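PDB 3R0V: Alpha/beta hydrolase fold protein, which probably acts as a hydrolase of the alpha/beta hydrolase fold and binds D-malate in a pocket in this crystal. Local coordinates for residues V116-Y121 against A219-T224; Y121-S126 against N195-A200. All coordinates share one frame; numbering follows the deposited sequence.

Contact 1 (V116-Y121 against A219-T224)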
ATOM      1  N   VAL A 116      -0.457  -3.366  -8.595  1.00 10.87           N
ATOM      2  CA  VAL A 116      -1.009  -2.498  -7.556  1.00 10.63           C
ATOM      3  C   VAL A 116      -2.505  -2.733  -7.389  1.00 12.01           C
ATOM      4  O   VAL A 116      -3.233  -2.906  -8.370  1.00 13.69           O
ATOM      5  CB  VAL A 116      -0.733  -1.008  -7.864  1.00 11.58           C
ATOM      6  CG1 VAL A 116       0.759  -0.698  -7.776  1.00 13.04           C
ATOM      7  CG2 VAL A 116      -1.299  -0.612  -9.240  1.00 14.12           C
ATOM      8  N   PHE A 117      -2.954  -2.755  -6.139  1.00 10.57           N
ATOM      9  CA  PHE A 117      -4.364  -2.948  -5.837  1.00 11.75           C
ATOM     10  C   PHE A 117      -4.949  -1.685  -5.208  1.00 11.59           C
ATOM     11  O   PHE A 117      -4.476  -1.209  -4.166  1.00 11.79           O
ATOM     12  CB  PHE A 117      -4.536  -4.128  -4.880  1.00 14.01           C
ATOM     13  CG  PHE A 117      -5.955  -4.365  -4.435  1.00 15.02           C
ATOM     14  CD1 PHE A 117      -6.851  -5.027  -5.257  1.00 20.84           C
ATOM     15  CD2 PHE A 117      -6.378  -3.940  -3.183  1.00 19.91           C
ATOM     16  CE1 PHE A 117      -8.161  -5.256  -4.844  1.00 21.47           C
ATOM     17  CE2 PHE A 117      -7.690  -4.173  -2.759  1.00 23.07           C
ATOM     18  CZ  PHE A 117      -8.574  -4.830  -3.591  1.00 22.16           C
ATOM     19  N   GLU A 118      -5.986  -1.157  -5.853  1.00 11.55           N
ATOM     20  CA  GLU A 118      -6.747  -0.011  -5.333  1.00 12.92           C
ATOM     21  C   GLU A 118      -5.880   1.149  -4.831  1.00 12.50           C
ATOM     22  O   GLU A 118      -6.056   1.630  -3.716  1.00 13.05           O
ATOM     23  CB  GLU A 118      -7.737  -0.452  -4.239  1.00 14.27           C
ATOM     24  CG  GLU A 118      -8.748  -1.487  -4.735  1.00 15.91           C
ATOM     25  CD  GLU A 118      -9.847  -1.798  -3.736  1.00 22.49           C
ATOM     26  OE1 GLU A 118      -9.705  -1.471  -2.537  1.00 21.14           O
ATOM     27  OE2 GLU A 118     -10.867  -2.376  -4.159  1.00 28.00           O
ATOM     28  N   PRO A 119      -4.943   1.626  -5.656  1.00 12.13           N
ATOM     29  CA  PRO A 119      -4.223   2.846  -5.271  1.00 12.81           C
ATOM     30  C   PRO A 119      -5.214   4.001  -5.055  1.00 12.41           C
ATOM     31  O   PRO A 119      -5.991   4.306  -5.962  1.00 12.94           O
ATOM     32  CB  PRO A 119      -3.318   3.118  -6.484  1.00 14.89           C
ATOM     33  CG  PRO A 119      -3.908   2.344  -7.601  1.00 19.01           C
ATOM     34  CD  PRO A 119      -4.591   1.153  -7.006  1.00 13.84           C
ATOM     35  N   PRO A 120      -5.204   4.617  -3.865  1.00 12.82           N
ATOM     36  CA  PRO A 120      -6.294   5.545  -3.519  1.00 10.62           C
ATOM     37  C   PRO A 120      -6.094   6.978  -4.012  1.00 10.91           C
ATOM     38  O   PRO A 120      -6.280   7.932  -3.248  1.00 11.90           O
ATOM     39  CB  PRO A 120      -6.326   5.493  -1.983  1.00 12.10           C
ATOM     40  CG  PRO A 120      -4.884   5.172  -1.600  1.00 11.69           C
ATOM     41  CD  PRO A 120      -4.370   4.264  -2.697  1.00 13.50           C
ATOM     42  N   TYR A 121      -5.692   7.132  -5.265  1.00 10.33           N
ATOM     43  CA  TYR A 121      -5.675   8.454  -5.882  1.00  9.86           C
ATOM     44  C   TYR A 121      -7.112   8.829  -6.220  1.00 12.52           C
ATOM     45  O   TYR A 121      -8.006   7.993  -6.181  1.00 13.23           O
ATOM     46  CB  TYR A 121      -4.807   8.483  -7.144  1.00 11.35           C
ATOM     47  CG  TYR A 121      -3.344   8.308  -6.848  1.00 10.97           C
ATOM     48  CD1 TYR A 121      -2.577   9.392  -6.458  1.00 12.14           C
ATOM     49  CD2 TYR A 121      -2.735   7.056  -6.931  1.00 12.84           C
ATOM     50  CE1 TYR A 121      -1.230   9.245  -6.163  1.00 11.76           C
ATOM     51  CE2 TYR A 121      -1.392   6.903  -6.648  1.00 13.13           C
ATOM     52  CZ  TYR A 121      -0.651   8.000  -6.260  1.00 10.92           C
ATOM     53  OH  TYR A 121       0.685   7.825  -5.961  1.00 13.61           O
ATOM     54  N   ALA A 219     -16.980   3.722  -6.895  1.00 11.23           N
ATOM     55  CA  ALA A 219     -16.799   4.246  -8.242  1.00 10.31           C
ATOM     56  C   ALA A 219     -15.484   5.005  -8.385  1.00 11.74           C
ATOM     57  O   ALA A 219     -14.788   4.891  -9.397  1.00 12.06           O
ATOM     58  CB  ALA A 219     -17.976   5.138  -8.640  1.00 13.41           C
ATOM     59  N   TRP A 220     -15.130   5.792  -7.382  1.00 10.80           N
ATOM     60  CA  TRP A 220     -13.938   6.616  -7.530  1.00 10.82           C
ATOM     61  C   TRP A 220     -12.656   5.804  -7.640  1.00  9.97           C
ATOM     62  O   TRP A 220     -11.713   6.215  -8.325  1.00 11.30           O
ATOM     63  CB  TRP A 220     -13.841   7.669  -6.425  1.00 12.33           C
ATOM     64  CG  TRP A 220     -13.620   7.177  -5.017  1.00  9.70           C
ATOM     65  CD1 TRP A 220     -14.572   6.952  -4.054  1.00 12.08           C
ATOM     66  CD2 TRP A 220     -12.355   6.930  -4.390  1.00 10.37           C
ATOM     67  NE1 TRP A 220     -13.976   6.566  -2.879  1.00 12.56           N
ATOM     68  CE2 TRP A 220     -12.616   6.542  -3.055  1.00 12.44           C
ATOM     69  CE3 TRP A 220     -11.030   6.988  -4.828  1.00 11.73           C
ATOM     70  CZ2 TRP A 220     -11.592   6.214  -2.153  1.00 13.04           C
ATOM     71  CZ3 TRP A 220     -10.017   6.661  -3.937  1.00 12.83           C
ATOM     72  CH2 TRP A 220     -10.305   6.278  -2.615  1.00 13.29           C
ATOM     73  N   ILE A 221     -12.624   4.649  -6.981  1.00 10.39           N
ATOM     74  CA  ILE A 221     -11.494   3.740  -7.108  1.00  9.63           C
ATOM     75  C   ILE A 221     -11.429   3.124  -8.509  1.00 10.40           C
ATOM     76  O   ILE A 221     -10.342   2.998  -9.081  1.00 11.19           O
ATOM     77  CB  ILE A 221     -11.566   2.642  -6.030  1.00 11.03           C
ATOM     78  CG1 ILE A 221     -11.067   3.188  -4.690  1.00 10.95           C
ATOM     79  CG2 ILE A 221     -10.788   1.385  -6.438  1.00 12.34           C
ATOM     80  CD1 ILE A 221      -9.546   3.405  -4.646  1.00 12.06           C
ATOM     81  N   ARG A 222     -12.573   2.742  -9.066  1.00 10.39           N
ATOM     82  CA  ARG A 222     -12.579   2.247 -10.447  1.00 10.12           C
ATOM     83  C   ARG A 222     -12.038   3.299 -11.392  1.00 11.35           C
ATOM     84  O   ARG A 222     -11.245   2.989 -12.279  1.00 11.48           O
ATOM     85  CB  ARG A 222     -13.985   1.855 -10.909  1.00 11.64           C
ATOM     86  CG  ARG A 222     -14.643   0.732 -10.120  1.00 12.31           C
ATOM     87  CD  ARG A 222     -15.833   0.177 -10.921  1.00 12.83           C
ATOM     88  NE  ARG A 222     -16.768   1.226 -11.333  1.00 14.87           N
ATOM     89  CZ  ARG A 222     -17.864   1.570 -10.657  1.00 14.28           C
ATOM     90  NH1 ARG A 222     -18.207   0.932  -9.544  1.00 12.93           N
ATOM     91  NH2 ARG A 222     -18.625   2.550 -11.115  1.00 13.26           N
ATOM     92  N   HIS A 223     -12.483   4.540 -11.235  1.00 10.47           N
ATOM     93  CA  HIS A 223     -12.056   5.569 -12.177  1.00 10.58           C
ATOM     94  C   HIS A 223     -10.554   5.813 -12.080  1.00 10.61           C
ATOM     95  O   HIS A 223      -9.894   6.013 -13.096  1.00 11.27           O
ATOM     96  CB  HIS A 223     -12.819   6.871 -11.962  1.00 11.74           C
ATOM     97  CG  HIS A 223     -14.300   6.709 -12.028  1.00 12.93           C
ATOM     98  ND1 HIS A 223     -15.163   7.584 -11.410  1.00 15.44           N
ATOM     99  CD2 HIS A 223     -15.069   5.761 -12.612  1.00 16.70           C
ATOM    100  CE1 HIS A 223     -16.407   7.190 -11.621  1.00 16.20           C
ATOM    101  NE2 HIS A 223     -16.380   6.094 -12.359  1.00 17.19           N
ATOM    102  N   THR A 224     -10.029   5.816 -10.861  1.00 10.23           N
ATOM    103  CA  THR A 224      -8.591   5.943 -10.664  1.00 10.13           C
ATOM    104  C   THR A 224      -7.836   4.793 -11.304  1.00  9.99           C
ATOM    105  O   THR A 224      -6.828   5.006 -11.982  1.00 11.39           O
ATOM    106  CB  THR A 224      -8.293   6.048  -9.179  1.00 10.87           C
ATOM    107  OG1 THR A 224      -8.770   7.323  -8.729  1.00 12.61           O
ATOM    108  CG2 THR A 224      -6.786   5.919  -8.909  1.00 12.70           C
TER
HETATM  109  O   HOH W   1      -7.581   2.474  -7.734  1.00 15.09           O

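Contact 2 (Y121-S126 against N195-A200)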
ATOM      1  N   TYR A 121      -5.692   7.132  -5.265  1.00 10.33           N
ATOM      2  CA  TYR A 121      -5.675   8.454  -5.882  1.00  9.86           C
ATOM      3  C   TYR A 121      -7.112   8.829  -6.220  1.00 12.52           C
ATOM      4  O   TYR A 121      -8.006   7.993  -6.181  1.00 13.23           O
ATOM      5  CB  TYR A 121      -4.807   8.483  -7.144  1.00 11.35           C
ATOM      6  CG  TYR A 121      -3.344   8.308  -6.848  1.00 10.97           C
ATOM      7  CD1 TYR A 121      -2.577   9.392  -6.458  1.00 12.14           C
ATOM      8  CD2 TYR A 121      -2.735   7.056  -6.931  1.00 12.84           C
ATOM      9  CE1 TYR A 121      -1.230   9.245  -6.163  1.00 11.76           C
ATOM     10  CE2 TYR A 121      -1.392   6.903  -6.648  1.00 13.13           C
ATOM     11  CZ  TYR A 121      -0.651   8.000  -6.260  1.00 10.92           C
ATOM     12  OH  TYR A 121       0.685   7.825  -5.961  1.00 13.61           O
ATOM     13  N   ALA A 122      -7.327  10.098  -6.544  1.00 12.92           N
ATOM     14  CA  ALA A 122      -8.647  10.590  -6.912  1.00 11.80           C
ATOM     15  C   ALA A 122      -8.565  11.261  -8.269  1.00 12.92           C
ATOM     16  O   ALA A 122      -7.656  12.061  -8.506  1.00 15.11           O
ATOM     17  CB  ALA A 122      -9.134  11.588  -5.868  1.00 17.15           C
ATOM     18  N   VAL A 123      -9.502  10.953  -9.163  1.00 12.94           N
ATOM     19  CA  VAL A 123      -9.513  11.583 -10.478  1.00 13.43           C
ATOM     20  C   VAL A 123     -10.831  12.262 -10.839  1.00 13.10           C
ATOM     21  O   VAL A 123     -10.957  12.810 -11.926  1.00 16.28           O
ATOM     22  CB  VAL A 123      -9.176  10.579 -11.590  1.00 12.77           C
ATOM     23  CG1 VAL A 123      -7.781  10.010 -11.364  1.00 14.41           C
ATOM     24  CG2 VAL A 123     -10.228   9.462 -11.644  1.00 14.37           C
ATOM     25  N   ASP A 124     -11.810  12.215  -9.943  1.00 12.13           N
ATOM     26  CA  ASP A 124     -13.123  12.792 -10.241  1.00 13.36           C
ATOM     27  C   ASP A 124     -13.908  13.076  -8.963  1.00 15.69           C
ATOM     28  O   ASP A 124     -13.504  12.674  -7.867  1.00 14.73           O
ATOM     29  CB  ASP A 124     -13.913  11.856 -11.162  1.00 16.73           C
ATOM     30  CG  ASP A 124     -14.410  10.610 -10.450  1.00 16.57           C
ATOM     31  OD1 ASP A 124     -13.604   9.688 -10.184  1.00 23.56           O
ATOM     32  OD2 ASP A 124     -15.628  10.529 -10.159  1.00 22.06           O
ATOM     33  N   ASP A 125     -15.039  13.759  -9.111  1.00 14.14           N
ATOM     34  CA  ASP A 125     -15.823  14.199  -7.965  1.00 14.67           C
ATOM     35  C   ASP A 125     -16.629  13.098  -7.272  1.00 16.21           C
ATOM     36  O   ASP A 125     -17.232  13.354  -6.230  1.00 17.84           O
ATOM     37  CB  ASP A 125     -16.786  15.323  -8.369  1.00 15.92           C
ATOM     38  CG  ASP A 125     -16.097  16.666  -8.579  1.00 16.88           C
ATOM     39  OD1 ASP A 125     -14.876  16.803  -8.373  1.00 18.32           O
ATOM     40  OD2 ASP A 125     -16.824  17.623  -8.929  1.00 17.93           O
ATOM     41  N   SER A 126     -16.639  11.882  -7.811  1.00 15.48           N
ATOM     42  CA  SER A 126     -17.378  10.797  -7.152  1.00 17.00           C
ATOM     43  C   SER A 126     -16.725  10.385  -5.831  1.00 17.29           C
ATOM     44  O   SER A 126     -17.335   9.697  -5.025  1.00 21.32           O
ATOM     45  CB  SER A 126     -17.563   9.579  -8.064  1.00 20.04           C
ATOM     46  OG  SER A 126     -16.342   8.884  -8.250  1.00 20.35           O
ATOM     47  N   ASN A 195      -3.773  13.307  -3.154  1.00 13.55           N
ATOM     48  CA  ASN A 195      -4.460  12.255  -3.900  1.00 12.68           C
ATOM     49  C   ASN A 195      -4.516  12.456  -5.399  1.00 13.23           C
ATOM     50  O   ASN A 195      -5.088  11.638  -6.102  1.00 15.15           O
ATOM     51  CB  ASN A 195      -5.866  11.996  -3.363  1.00 14.53           C
ATOM     52  CG  ASN A 195      -5.861  11.605  -1.909  1.00 15.18           C
ATOM     53  OD1 ASN A 195      -4.963  10.902  -1.440  1.00 15.19           O
ATOM     54  ND2 ASN A 195      -6.858  12.072  -1.178  1.00 14.42           N
ATOM     55  N   THR A 196      -3.924  13.528  -5.899  1.00 11.76           N
ATOM     56  CA  THR A 196      -3.851  13.673  -7.340  1.00 12.93           C
ATOM     57  C   THR A 196      -2.709  12.827  -7.917  1.00 11.56           C
ATOM     58  O   THR A 196      -1.658  12.639  -7.283  1.00 11.88           O
ATOM     59  CB  THR A 196      -3.775  15.154  -7.783  1.00 12.67           C
ATOM     60  OG1 THR A 196      -2.569  15.740  -7.303  1.00 15.04           O
ATOM     61  CG2 THR A 196      -4.965  15.938  -7.237  1.00 14.58           C
ATOM     62  N   ILE A 197      -2.929  12.288  -9.108  1.00 12.22           N
ATOM     63  CA  ILE A 197      -1.912  11.449  -9.733  1.00 12.51           C
ATOM     64  C   ILE A 197      -0.778  12.284 -10.330  1.00 12.02           C
ATOM     65  O   ILE A 197      -1.032  13.219 -11.082  1.00 13.13           O
ATOM     66  CB  ILE A 197      -2.514  10.590 -10.855  1.00 12.65           C
ATOM     67  CG1 ILE A 197      -3.606   9.675 -10.299  1.00 13.35           C
ATOM     68  CG2 ILE A 197      -1.407   9.779 -11.549  1.00 13.17           C
ATOM     69  CD1 ILE A 197      -4.342   8.910 -11.355  1.00 13.98           C
ATOM     70  N   PRO A 198       0.479  11.947  -9.995  1.00 12.05           N
ATOM     71  CA  PRO A 198       1.608  12.593 -10.685  1.00 12.44           C
ATOM     72  C   PRO A 198       1.787  11.986 -12.074  1.00 13.81           C
ATOM     73  O   PRO A 198       2.668  11.162 -12.322  1.00 14.70           O
ATOM     74  CB  PRO A 198       2.807  12.289  -9.778  1.00 14.50           C
ATOM     75  CG  PRO A 198       2.434  11.046  -9.049  1.00 15.67           C
ATOM     76  CD  PRO A 198       0.921  11.036  -8.924  1.00 13.54           C
ATOM     77  N   THR A 199       0.905  12.394 -12.975  1.00 12.81           N
ATOM     78  CA  THR A 199       0.799  11.808 -14.301  1.00 13.14           C
ATOM     79  C   THR A 199       2.106  11.776 -15.082  1.00 14.81           C
ATOM     80  O   THR A 199       2.453  10.744 -15.669  1.00 15.75           O
ATOM     81  CB  THR A 199      -0.255  12.556 -15.123  1.00 15.65           C
ATOM     82  OG1 THR A 199      -1.528  12.394 -14.495  1.00 17.96           O
ATOM     83  CG2 THR A 199      -0.305  12.028 -16.553  1.00 18.98           C
ATOM     84  N   ALA A 200       2.822  12.899 -15.091  1.00 17.85           N
ATOM     85  CA  ALA A 200       4.088  12.996 -15.814  1.00 23.39           C
ATOM     86  C   ALA A 200       5.046  11.903 -15.363  1.00 18.64           C
ATOM     87  O   ALA A 200       5.662  11.222 -16.192  1.00 23.65           O
ATOM     88  CB  ALA A 200       4.711  14.360 -15.611  1.00 25.91           C
TER
HETATM   89  O   HOH W   2      -5.578  12.903 -10.218  1.00 16.41           O

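Contact 1 (V116-Y121 against A219-T224)
Tyr-121 and Thr-224 bring their CA atoms to 6.1 Å, and Glu-118 and Ile-221 to 6.3 Å, where the loop leaving strand 111-117 runs past the first turns of helix 219-231. Thr-224 supplies the direct hydrogen bond. Its OG1 donates to Tyr-121 O at 2.7 Å, from well above the carbonyl plane (64° out of it). With OG1 anti to the carbonyl carbon (chi1 -70°), Thr-224 turns its hydroxyl to that oxygen, and CG2 lies against CB of Tyr-121 at 3.7 Å. The indole of Trp-220 comes in edge first: CZ3 lies 3.3 Å from Tyr-121 O, and CH2 touches CB of Pro-120. CG1 of Ile-221 lies over one face of the indole, toward its rim, and Arg-127 makes a cation-pi contact with the ring. Ile-221 sets CG2 against CG of Glu-118 at 3.9 Å, the two side chains crossing at about a right angle. OE2 of Glu-118 is hydrogen-bonded to Ser-217 OG. Pro-120 centres an inverse gamma turn and touches the bound D-malate. A water donates to Pro-119 O and to Ile-221 O. Thus the hydroxyl of Thr-224 serves the carbonyl of Tyr-121, and the water, with a weak bond from Tyr-121 N, serves that of Pro-119.

Contact 2 (Y121-S126 against N195-A200)
The ring of Tyr-121 meets Asn-195 O at its edge, in plane, with CD1 3.4 Å from that oxygen. Thr-196 O, CG1 of Ile-197 and CD of Pro-198 approach the ring obliquely. This is a loop-to-loop contact of the alpha/beta hydrolase fold: the segment after strand 111-117 meets the one leading into helix 199-202. Ile-197 and Pro-198 each cross the tyrosine at about a right angle. CG1 of Ile-197, anti to the carbonyl carbon (chi1 -60°), reaches Tyr-121 CB at 3.6 Å. CD of Pro-198 reaches Tyr-121 CE1 at 3.9 Å. An alanine in place of Tyr-121 would probably leave Pro-198 without its ring partner and open a gap beside Ile-197. CD1 of Ile-197 packs on CG1 of Val-123 at 3.6 Å. Ala-122 N donates to Asn-195 O at 2.8 Å in a nearly straight bond (164°). A water links the backbones again, donating to Ala-122 O and accepting from Ile-197 N. The ND2 of Asn-195 is hydrogen-bonded to a glycerol probably left from crystallisation. Asp-124 forms an Asx turn: its OD2 accepts from Ser-126 N at 2.9 Å, from above the carboxylate plane, and from Ser-126 OG at 2.6 Å on the syn side.

Overall arrangement
Tyr-121 belongs to both contacts. Contact 1 bonds its carbonyl, contact 2 packs its ring, and its CB touches partners in both. The two centres lie 9 Å apart. Contact 1 is buried and contact 2 lies at the surface. A second link joins them: His-223 ND1 is 2.9 Å from Asp-124 OD1, a probable hydrogen bond, and Val-123 CG2 packs on CB of His-223. In contact 1 the side chain of Pro-120 is about 3 Å from the D-malate and about 4 Å from that of Ser-96, which binds malate. It lies near, without touching, Gly-93, Ser-95 and Gly-97, which probably form the nucleophile elbow of this fold. In contact 2 the side chain of Asn-195 is about 8 Å from that of Ser-96.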